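Local coordinates for dihydrofolate reductase (Moritella profunda, PDB 3IA4), which probably catalyses the NADPH-dependent reduction of 7,8-dihydrofolate to 5,6,7,8-tetrahydrofolate, a key step of folate metabolism, at residues A[3-8]-A[93-98]; A[105-110]-A[131-136]. All coordinates share one frame; numbering follows the deposited sequence.

Interaction 1: residues A[3-8]-A[93-98]; sequences VSMIAA and LMIIGG. With NDP (NADPH dihydro-nicotinamide-adenine-dinucleotide phosphate), chain E.
Two neighbouring parallel strands at the centre of the dihydrofolate reductase sheet, 3-8 and 93-97, meet here and run on into the active site. Three backbone hydrogen bonds join them: Ser4 N gives to Leu93 O, Ile95 N to Ser4 O at 2.8 Å and almost straight (177° at the hydrogen), and Ile6 N to Ile95 O at 2.9 Å. Beyond Ile6 the pairing stops, and the strands, inclined at 32°, lead to different parts of the cofactor.

On one face of the sheet Met5 and Ile95 lie side by side, Met5 CG against Ile95 CB, while helix 99-105 covers both. On the opposite face Met94 doubles back, bent at its second and third torsions, which brings SD to Ser4 CB and carries CE to Ile6 CB at 3.9 Å. Ser4 OG itself turns to Glu92 for its hydrogen bond. Ile6 CG2, set between its own backbone N and carbonyl carbon, meets Ile96 CG2 methyl to methyl at 3.6 Å. Ile6 O is hydrogen-bonded to the NA4 amine of methotrexate, which Ile96 O also reaches weakly.

The carboxamide of NADPH is gripped by Ala8 twice: N to O7N at 2.8 Å, and N7N to Ala8 O. Gly97 adopts backbone angles open mainly to glycine, and its CA comes within 3.8 Å of NADPH C5N, so the nicotinamide ring packs directly on the main chain. The peptide bond between Gly97 and Gly98 is cis, and its N-H, on Gly98 just ahead of helix 99-105, donates to the pyrophosphate oxygen O1A of NADPH at 3.0 Å.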
ATOM      1  N   VAL A   3      -7.349   3.217 -10.303  1.00 13.42           N
ATOM      2  CA  VAL A   3      -7.190   3.236  -8.852  1.00 13.83           C
ATOM      3  C   VAL A   3      -6.607   1.944  -8.383  1.00 14.00           C
ATOM      4  O   VAL A   3      -7.194   0.887  -8.572  1.00 13.22           O
ATOM      5  CB  VAL A   3      -8.545   3.479  -8.142  1.00 16.16           C
ATOM      6  CG1 VAL A   3      -8.380   3.349  -6.625  1.00 15.44           C
ATOM      7  CG2 VAL A   3      -9.046   4.851  -8.548  1.00 21.08           C
ATOM      8  N   SER A   4      -5.379   2.004  -7.897  1.00 11.54           N
ATOM      9  CA  SER A   4      -4.665   0.781  -7.487  1.00 11.37           C
ATOM     10  C   SER A   4      -4.345   0.801  -6.014  1.00 13.08           C
ATOM     11  O   SER A   4      -4.144   1.871  -5.483  1.00 13.94           O
ATOM     12  CB  SER A   4      -3.347   0.670  -8.283  1.00 12.08           C
ATOM     13  OG  SER A   4      -3.628   0.532  -9.667  1.00 13.03           O
ATOM     14  N   MET A   5      -4.267  -0.374  -5.349  1.00 10.81           N
ATOM     15  CA  MET A   5      -3.800  -0.403  -3.984  1.00  9.14           C
ATOM     16  C   MET A   5      -2.617  -1.360  -3.970  1.00 10.72           C
ATOM     17  O   MET A   5      -2.602  -2.347  -4.731  1.00 11.68           O
ATOM     18  CB  MET A   5      -4.906  -0.952  -3.025  1.00  9.42           C
ATOM     19  CG  MET A   5      -6.217  -0.217  -3.289  1.00  9.39           C
ATOM     20  SD  MET A   5      -7.385  -0.202  -1.880  1.00 14.25           S
ATOM     21  CE  MET A   5      -7.444  -1.920  -1.412  1.00 12.36           C
ATOM     22  N   ILE A   6      -1.647  -1.069  -3.148  1.00  9.99           N
ATOM     23  CA  ILE A   6      -0.401  -1.881  -3.090  1.00  9.38           C
ATOM     24  C   ILE A   6      -0.190  -2.205  -1.626  1.00  9.11           C
ATOM     25  O   ILE A   6      -0.273  -1.320  -0.775  1.00  8.87           O
ATOM     26  CB  ILE A   6       0.840  -1.175  -3.706  1.00  8.86           C
ATOM     27  CG1 ILE A   6       2.051  -2.100  -3.517  1.00  9.85           C
ATOM     28  CG2 ILE A   6       1.073   0.196  -3.033  1.00  8.61           C
ATOM     29  CD1 ILE A   6       3.317  -1.704  -4.415  1.00 11.18           C
ATOM     30  N   ALA A   7       0.070  -3.485  -1.328  1.00  7.73           N
ATOM     31  CA  ALA A   7       0.284  -3.916   0.060  1.00  7.92           C
ATOM     32  C   ALA A   7       1.112  -5.168   0.106  1.00  6.71           C
ATOM     33  O   ALA A   7       1.104  -5.935  -0.872  1.00  9.64           O
ATOM     34  CB  ALA A   7      -1.118  -4.263   0.692  1.00  9.40           C
ATOM     35  N   ALA A   8       1.774  -5.406   1.244  1.00  9.26           N
ATOM     36  CA  ALA A   8       2.495  -6.673   1.440  1.00  9.68           C
ATOM     37  C   ALA A   8       1.772  -7.437   2.584  1.00  8.83           C
ATOM     38  O   ALA A   8       1.605  -6.908   3.684  1.00  8.58           O
ATOM     39  CB  ALA A   8       3.937  -6.399   1.856  1.00 10.22           C
ATOM     40  N   LEU A  93      -3.261   6.067  -9.668  1.00 15.23           N
ATOM     41  CA  LEU A  93      -3.116   6.536  -8.297  1.00 14.79           C
ATOM     42  C   LEU A  93      -2.774   5.274  -7.474  1.00 15.33           C
ATOM     43  O   LEU A  93      -3.377   4.223  -7.730  1.00 16.88           O
ATOM     44  CB  LEU A  93      -4.482   7.102  -7.921  1.00 15.44           C
ATOM     45  CG  LEU A  93      -4.977   7.518  -6.575  1.00 24.41           C
ATOM     46  CD1 LEU A  93      -4.913   6.303  -5.642  1.00 22.45           C
ATOM     47  CD2 LEU A  93      -4.077   8.617  -6.169  1.00 25.86           C
ATOM     48  N   MET A  94      -1.822   5.337  -6.525  1.00 11.52           N
ATOM     49  CA  MET A  94      -1.485   4.138  -5.702  1.00 12.16           C
ATOM     50  C   MET A  94      -1.873   4.367  -4.249  1.00 13.54           C
ATOM     51  O   MET A  94      -1.310   5.243  -3.607  1.00 12.60           O
ATOM     52  CB  MET A  94       0.025   3.813  -5.737  1.00 14.25           C
ATOM     53  CG  MET A  94       0.651   3.649  -7.106  1.00 13.94           C
ATOM     54  SD  MET A  94       0.145   2.109  -7.938  1.00 18.78           S
ATOM     55  CE  MET A  94       1.036   0.931  -6.945  1.00 16.36           C
ATOM     56  N   ILE A  95      -2.831   3.578  -3.730  1.00 10.78           N
ATOM     57  CA  ILE A  95      -3.170   3.603  -2.297  1.00  9.81           C
ATOM     58  C   ILE A  95      -2.199   2.689  -1.564  1.00  9.85           C
ATOM     59  O   ILE A  95      -2.099   1.492  -1.921  1.00 11.77           O
ATOM     60  CB  ILE A  95      -4.606   3.120  -2.110  1.00 12.68           C
ATOM     61  CG1 ILE A  95      -5.643   4.076  -2.814  1.00 13.61           C
ATOM     62  CG2 ILE A  95      -4.896   2.910  -0.620  1.00 13.74           C
ATOM     63  CD1 ILE A  95      -5.916   5.359  -2.085  1.00 23.08           C
ATOM     64  N   ILE A  96      -1.457   3.225  -0.605  1.00  8.04           N
ATOM     65  CA  ILE A  96      -0.322   2.464  -0.049  1.00 10.61           C
ATOM     66  C   ILE A  96      -0.576   2.061   1.386  1.00 10.03           C
ATOM     67  O   ILE A  96       0.324   1.578   2.081  1.00 10.71           O
ATOM     68  CB  ILE A  96       1.036   3.190  -0.126  1.00  9.00           C
ATOM     69  CG1 ILE A  96       1.083   4.482   0.740  1.00 10.74           C
ATOM     70  CG2 ILE A  96       1.316   3.542  -1.599  1.00  8.58           C
ATOM     71  CD1 ILE A  96       2.481   4.852   1.120  1.00 10.44           C
ATOM     72  N   GLY A  97      -1.788   2.322   1.858  1.00 10.67           N
ATOM     73  CA  GLY A  97      -2.188   1.848   3.189  1.00 11.75           C
ATOM     74  C   GLY A  97      -2.682   2.976   4.090  1.00 13.03           C
ATOM     75  O   GLY A  97      -2.670   4.129   3.686  1.00 13.49           O
ATOM     76  N   GLY A  98      -3.110   2.679   5.319  1.00 12.13           N
ATOM     77  CA  GLY A  98      -2.986   1.355   5.935  1.00 10.12           C
ATOM     78  C   GLY A  98      -4.347   0.683   5.879  1.00 10.40           C
ATOM     79  O   GLY A  98      -5.110   0.881   4.940  1.00 10.37           O
TER
HETATM   80  PA  NDP E 163      -3.874   4.263   8.402  1.00 11.71           P
HETATM   81  O1A NDP E 163      -4.948   3.782   7.461  1.00 12.52           O
HETATM   82  O2A NDP E 163      -2.446   4.374   7.965  1.00 12.37           O
HETATM   83  O5B NDP E 163      -4.256   5.702   9.081  1.00 11.41           O
HETATM   84  C5B NDP E 163      -5.592   5.885   9.596  1.00 11.27           C
HETATM   85  C4B NDP E 163      -5.702   7.370   9.923  1.00 13.33           C
HETATM   86  O4B NDP E 163      -5.954   8.040   8.680  1.00 14.51           O
HETATM   87  C3B NDP E 163      -7.001   7.670  10.713  1.00 14.88           C
HETATM   88  O3B NDP E 163      -6.789   7.448  12.103  1.00 15.25           O
HETATM   89  C2B NDP E 163      -7.321   9.108  10.339  1.00 16.38           C
HETATM   90  O2B NDP E 163      -6.337  10.012  10.852  1.00 15.77           O
HETATM   91  C1B NDP E 163      -7.003   9.037   8.859  1.00 13.11           C
HETATM   92  N9A NDP E 163      -8.170   8.708   8.013  1.00 12.61           N
HETATM   93  C8A NDP E 163      -8.607   7.472   7.727  1.00 16.73           C
HETATM   94  N7A NDP E 163      -9.631   7.513   6.850  1.00 17.11           N
HETATM   95  C5A NDP E 163      -9.840   8.825   6.552  1.00 15.82           C
HETATM   96  C6A NDP E 163     -10.727   9.601   5.674  1.00 21.11           C
HETATM   97  N6A NDP E 163     -11.707   9.014   4.911  1.00 17.89           N
HETATM   98  N1A NDP E 163     -10.535  10.964   5.692  1.00 17.29           N
HETATM   99  C2A NDP E 163      -9.604  11.607   6.388  1.00 14.90           C
HETATM  100  N3A NDP E 163      -8.774  10.954   7.198  1.00 18.10           N
HETATM  101  C4A NDP E 163      -8.857   9.587   7.300  1.00 15.18           C
HETATM  102  O3  NDP E 163      -3.905   3.414   9.779  1.00 11.59           O
HETATM  103  PN  NDP E 163      -4.008   1.864  10.201  1.00 12.43           P
HETATM  104  O1N NDP E 163      -5.282   1.312   9.677  1.00 14.03           O
HETATM  105  O2N NDP E 163      -3.722   1.780  11.657  1.00 14.24           O
HETATM  106  O5D NDP E 163      -2.872   1.172   9.339  1.00 12.63           O
HETATM  107  C5D NDP E 163      -1.520   1.337   9.742  1.00 12.17           C
HETATM  108  C4D NDP E 163      -0.855  -0.030   9.862  1.00 12.08           C
HETATM  109  O4D NDP E 163      -0.687  -0.623   8.521  1.00 12.16           O
HETATM  110  C3D NDP E 163       0.553   0.006  10.473  1.00 13.06           C
HETATM  111  O3D NDP E 163       0.741  -1.178  11.271  1.00 15.61           O
HETATM  112  C2D NDP E 163       1.487  -0.085   9.264  1.00 10.49           C
HETATM  113  O2D NDP E 163       2.793  -0.638   9.564  1.00 14.26           O
HETATM  114  C1D NDP E 163       0.694  -1.015   8.388  1.00 12.10           C
HETATM  115  N1N NDP E 163       0.973  -0.927   6.959  1.00 13.82           N
HETATM  116  C2N NDP E 163       1.306  -2.051   6.322  1.00 12.02           C
HETATM  117  C3N NDP E 163       1.464  -2.039   4.959  1.00 10.14           C
HETATM  118  C7N NDP E 163       1.853  -3.317   4.283  1.00 10.00           C
HETATM  119  O7N NDP E 163       1.851  -3.342   3.070  1.00 10.91           O
HETATM  120  N7N NDP E 163       2.081  -4.441   4.968  1.00 10.06           N
HETATM  121  C4N NDP E 163       1.320  -0.807   4.079  1.00 12.05           C
HETATM  122  C5N NDP E 163       0.889   0.306   4.909  1.00  8.88           C
HETATM  123  C6N NDP E 163       0.783   0.225   6.276  1.00 14.82           C
HETATM  124  P2B NDP E 163      -6.773  11.271  11.780  1.00 15.16           P
HETATM  125  O1X NDP E 163      -5.556  12.089  11.784  1.00 16.31           O
HETATM  126  O2X NDP E 163      -7.997  11.801  11.115  1.00 14.37           O
HETATM  127  O3X NDP E 163      -7.184  10.661  13.091  1.00 19.52           O

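Interaction 2: residues A[105-110]-A[131-136]; sequences CLAAAD and EQYNWQ
Apolar contact between Leu106 and the ring of Tyr133 carries much of this meeting, which has no hydrogen bond across it. The two side chains run antiparallel alongside one another: Leu106 CG lies in the plane of the ring at its edge, 3.7 Å from Tyr133 CE1, and CD2 approaches the same carbon obliquely. CG stands anti to the backbone N (chi1 -179°), which extends the fork toward both rings; the other methyl, CD1, meets Trp135 CZ2 at 4.1 Å. Ala107 CB adds a smaller contact, 3.6 Å from Tyr133 OH.

In the dihydrofolate reductase fold this joins the turn after helix 99-105, just ahead of strand 111-117, to the loop leading into the edge strand 135-143 and to the first residue of that strand, Trp135. The turn is closed by its own backbone bonds, Ala108 N to Cys105 O and Ala109 N to Leu106 O.

Rings and polar groups complete the set. One face of the Tyr133 ring is covered by Gln132 CG, 3.9 Å above its centre, and Arg160 of strand 153-160 makes a cation-pi contact with the ring. Trp135 NE1 is hydrogen-bonded to Tyr130 O, while the far end of the indole presents its edge to Asp110 O, 4.3 Å from CZ3.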
ATOM      1  N   CYS A 105     -11.278   1.952   0.240  1.00 13.10           N
ATOM      2  CA  CYS A 105     -11.023   2.090  -1.196  1.00 11.42           C
ATOM      3  C   CYS A 105     -11.129   0.787  -1.964  1.00 12.94           C
ATOM      4  O   CYS A 105     -11.129   0.794  -3.158  1.00 12.31           O
ATOM      5  CB  CYS A 105      -9.621   2.707  -1.484  1.00 16.57           C
ATOM      6  SG  CYS A 105      -9.504   4.374  -0.801  1.00 18.95           S
ATOM      7  N   LEU A 106     -11.261  -0.356  -1.285  1.00 11.77           N
ATOM      8  CA  LEU A 106     -11.336  -1.643  -2.000  1.00 11.22           C
ATOM      9  C   LEU A 106     -12.422  -1.752  -3.050  1.00 12.07           C
ATOM     10  O   LEU A 106     -12.170  -2.215  -4.186  1.00 13.87           O
ATOM     11  CB  LEU A 106     -11.435  -2.832  -0.983  1.00 10.22           C
ATOM     12  CG  LEU A 106     -11.492  -4.203  -1.685  1.00 10.97           C
ATOM     13  CD1 LEU A 106     -10.166  -4.607  -2.380  1.00 14.39           C
ATOM     14  CD2 LEU A 106     -11.910  -5.255  -0.688  1.00 14.10           C
ATOM     15  N   ALA A 107     -13.622  -1.274  -2.726  1.00 11.20           N
ATOM     16  CA  ALA A 107     -14.722  -1.454  -3.655  1.00 14.66           C
ATOM     17  C   ALA A 107     -14.472  -0.652  -4.936  1.00 15.81           C
ATOM     18  O   ALA A 107     -15.016  -0.985  -6.013  1.00 17.75           O
ATOM     19  CB  ALA A 107     -16.056  -1.063  -2.983  1.00 15.00           C
ATOM     20  N   ALA A 108     -13.583   0.322  -4.835  1.00 13.00           N
ATOM     21  CA  ALA A 108     -13.298   1.212  -5.953  1.00 13.83           C
ATOM     22  C   ALA A 108     -12.030   0.849  -6.723  1.00 19.99           C
ATOM     23  O   ALA A 108     -11.687   1.521  -7.733  1.00 16.52           O
ATOM     24  CB  ALA A 108     -13.187   2.622  -5.426  1.00 17.41           C
ATOM     25  N   ALA A 109     -11.299  -0.164  -6.232  1.00 12.39           N
ATOM     26  CA  ALA A 109      -9.975  -0.427  -6.769  1.00 12.50           C
ATOM     27  C   ALA A 109     -10.078  -1.161  -8.085  1.00 14.14           C
ATOM     28  O   ALA A 109     -10.855  -2.125  -8.262  1.00 15.33           O
ATOM     29  CB  ALA A 109      -9.128  -1.232  -5.781  1.00 13.80           C
ATOM     30  N   ASP A 110      -9.288  -0.678  -9.019  1.00 10.75           N
ATOM     31  CA  ASP A 110      -9.181  -1.353 -10.292  1.00 13.76           C
ATOM     32  C   ASP A 110      -8.108  -2.470 -10.244  1.00 11.30           C
ATOM     33  O   ASP A 110      -8.226  -3.452 -10.999  1.00 12.77           O
ATOM     34  CB  ASP A 110      -8.750  -0.306 -11.340  1.00 13.30           C
ATOM     35  CG  ASP A 110      -9.820   0.758 -11.585  1.00 20.55           C
ATOM     36  OD1 ASP A 110      -9.473   1.951 -11.579  1.00 19.87           O
ATOM     37  OD2 ASP A 110     -11.018   0.420 -11.819  1.00 20.36           O
ATOM     38  N   GLU A 131     -10.878 -11.244  -1.517  1.00 13.22           N
ATOM     39  CA  GLU A 131     -11.330 -12.442  -2.220  1.00 13.99           C
ATOM     40  C   GLU A 131     -12.860 -12.491  -2.259  1.00 13.86           C
ATOM     41  O   GLU A 131     -13.425 -13.324  -2.945  1.00 14.03           O
ATOM     42  CB  GLU A 131     -10.732 -13.707  -1.567  1.00 20.05           C
ATOM     43  CG  GLU A 131      -9.211 -13.585  -1.281  1.00 25.02           C
ATOM     44  CD  GLU A 131      -8.806 -13.144   0.222  1.00 31.10           C
ATOM     45  OE1 GLU A 131      -9.240 -12.054   0.795  1.00 18.71           O
ATOM     46  OE2 GLU A 131      -7.951 -13.906   0.829  1.00 38.04           O
ATOM     47  N   GLN A 132     -13.545 -11.566  -1.605  1.00 10.72           N
ATOM     48  CA  GLN A 132     -15.026 -11.459  -1.821  1.00 13.41           C
ATOM     49  C   GLN A 132     -15.413 -10.953  -3.223  1.00 13.35           C
ATOM     50  O   GLN A 132     -16.571 -11.099  -3.667  1.00 15.12           O
ATOM     51  CB  GLN A 132     -15.663 -10.561  -0.757  1.00 16.17           C
ATOM     52  CG  GLN A 132     -15.345  -9.132  -0.957  1.00 15.53           C
ATOM     53  CD  GLN A 132     -15.978  -8.218   0.109  1.00 13.66           C
ATOM     54  OE1 GLN A 132     -16.611  -8.668   1.077  1.00 14.95           O
ATOM     55  NE2 GLN A 132     -15.768  -6.925  -0.059  1.00 14.79           N
ATOM     56  N   TYR A 133     -14.427 -10.386  -3.915  1.00 14.92           N
ATOM     57  CA  TYR A 133     -14.565  -9.983  -5.333  1.00 13.35           C
ATOM     58  C   TYR A 133     -13.782 -10.935  -6.266  1.00 11.17           C
ATOM     59  O   TYR A 133     -13.056 -11.828  -5.818  1.00 14.00           O
ATOM     60  CB  TYR A 133     -14.027  -8.557  -5.506  1.00 10.56           C
ATOM     61  CG  TYR A 133     -14.730  -7.535  -4.666  1.00 12.62           C
ATOM     62  CD1 TYR A 133     -14.015  -6.612  -3.944  1.00 15.57           C
ATOM     63  CD2 TYR A 133     -16.119  -7.477  -4.612  1.00 16.22           C
ATOM     64  CE1 TYR A 133     -14.622  -5.621  -3.186  1.00 14.29           C
ATOM     65  CE2 TYR A 133     -16.751  -6.479  -3.844  1.00 13.95           C
ATOM     66  CZ  TYR A 133     -15.982  -5.556  -3.144  1.00 15.65           C
ATOM     67  OH  TYR A 133     -16.605  -4.564  -2.382  1.00 14.16           O
ATOM     68  N   ASN A 134     -14.012 -10.771  -7.556  1.00 11.72           N
ATOM     69  CA  ASN A 134     -13.335 -11.550  -8.588  1.00 15.16           C
ATOM     70  C   ASN A 134     -12.204 -10.761  -9.256  1.00 14.26           C
ATOM     71  O   ASN A 134     -12.387  -9.605  -9.539  1.00 13.41           O
ATOM     72  CB  ASN A 134     -14.337 -11.978  -9.691  1.00 14.22           C
ATOM     73  CG  ASN A 134     -15.442 -12.885  -9.151  1.00 18.95           C
ATOM     74  OD1 ASN A 134     -15.186 -13.795  -8.353  1.00 22.61           O
ATOM     75  ND2 ASN A 134     -16.670 -12.650  -9.616  1.00 20.66           N
ATOM     76  N   TRP A 135     -11.099 -11.440  -9.588  1.00 13.89           N
ATOM     77  CA  TRP A 135      -9.830 -10.780 -10.042  1.00 13.31           C
ATOM     78  C   TRP A 135      -9.209 -11.640 -11.113  1.00 14.82           C
ATOM     79  O   TRP A 135      -9.428 -12.866 -11.165  1.00 17.70           O
ATOM     80  CB  TRP A 135      -8.793 -10.660  -8.887  1.00 12.80           C
ATOM     81  CG  TRP A 135      -9.352  -9.933  -7.701  1.00 15.01           C
ATOM     82  CD1 TRP A 135     -10.042 -10.505  -6.613  1.00 11.95           C
ATOM     83  CD2 TRP A 135      -9.359  -8.514  -7.492  1.00 12.79           C
ATOM     84  NE1 TRP A 135     -10.429  -9.486  -5.744  1.00 11.26           N
ATOM     85  CE2 TRP A 135     -10.027  -8.270  -6.265  1.00 13.76           C
ATOM     86  CE3 TRP A 135      -8.867  -7.413  -8.222  1.00 10.93           C
ATOM     87  CZ2 TRP A 135     -10.181  -6.972  -5.759  1.00 14.51           C
ATOM     88  CZ3 TRP A 135      -9.006  -6.145  -7.730  1.00 14.10           C
ATOM     89  CH2 TRP A 135      -9.677  -5.918  -6.496  1.00 14.40           C
ATOM     90  N   GLN A 136      -8.404 -11.020 -11.956  1.00 14.48           N
ATOM     91  CA  GLN A 136      -7.553 -11.847 -12.796  1.00 15.24           C
ATOM     92  C   GLN A 136      -6.137 -11.339 -12.631  1.00 15.05           C
ATOM     93  O   GLN A 136      -5.911 -10.138 -12.538  1.00 14.80           O
ATOM     94  CB  GLN A 136      -7.973 -11.765 -14.247  1.00 19.45           C
ATOM     95  CG  GLN A 136      -7.859 -10.414 -14.838  1.00 23.91           C
ATOM     96  CD  GLN A 136      -8.142 -10.469 -16.340  1.00 35.89           C
ATOM     97  OE1 GLN A 136      -9.152  -9.953 -16.813  1.00 36.51           O
ATOM     98  NE2 GLN A 136      -7.253 -11.117 -17.082  1.00 40.55           N
TER

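In the fold
The two contacts illustrate how a cofactor-binding core and a peripheral turn can be tied to one sheet. The centres of interactions 1 and 2 lie about 12 Å apart. Helix 99-105 spans the gap: it starts right after Gly98 of interaction 1 and ends where the turn of interaction 2 begins. They also touch directly. Val3 O and Asp110 N are 2.7 Å apart, probably a hydrogen bond, while Asp110 OD1 accepts from Val3 N. Met5 SD packs against Cys105 CB at 3.7 Å. Interaction 1 reaches NADPH and methotrexate itself, whereas interaction 2 is structural packing, with the Leu106 side chain about 13 Å from NADPH and that of Ala109 about 13 Å from methotrexate.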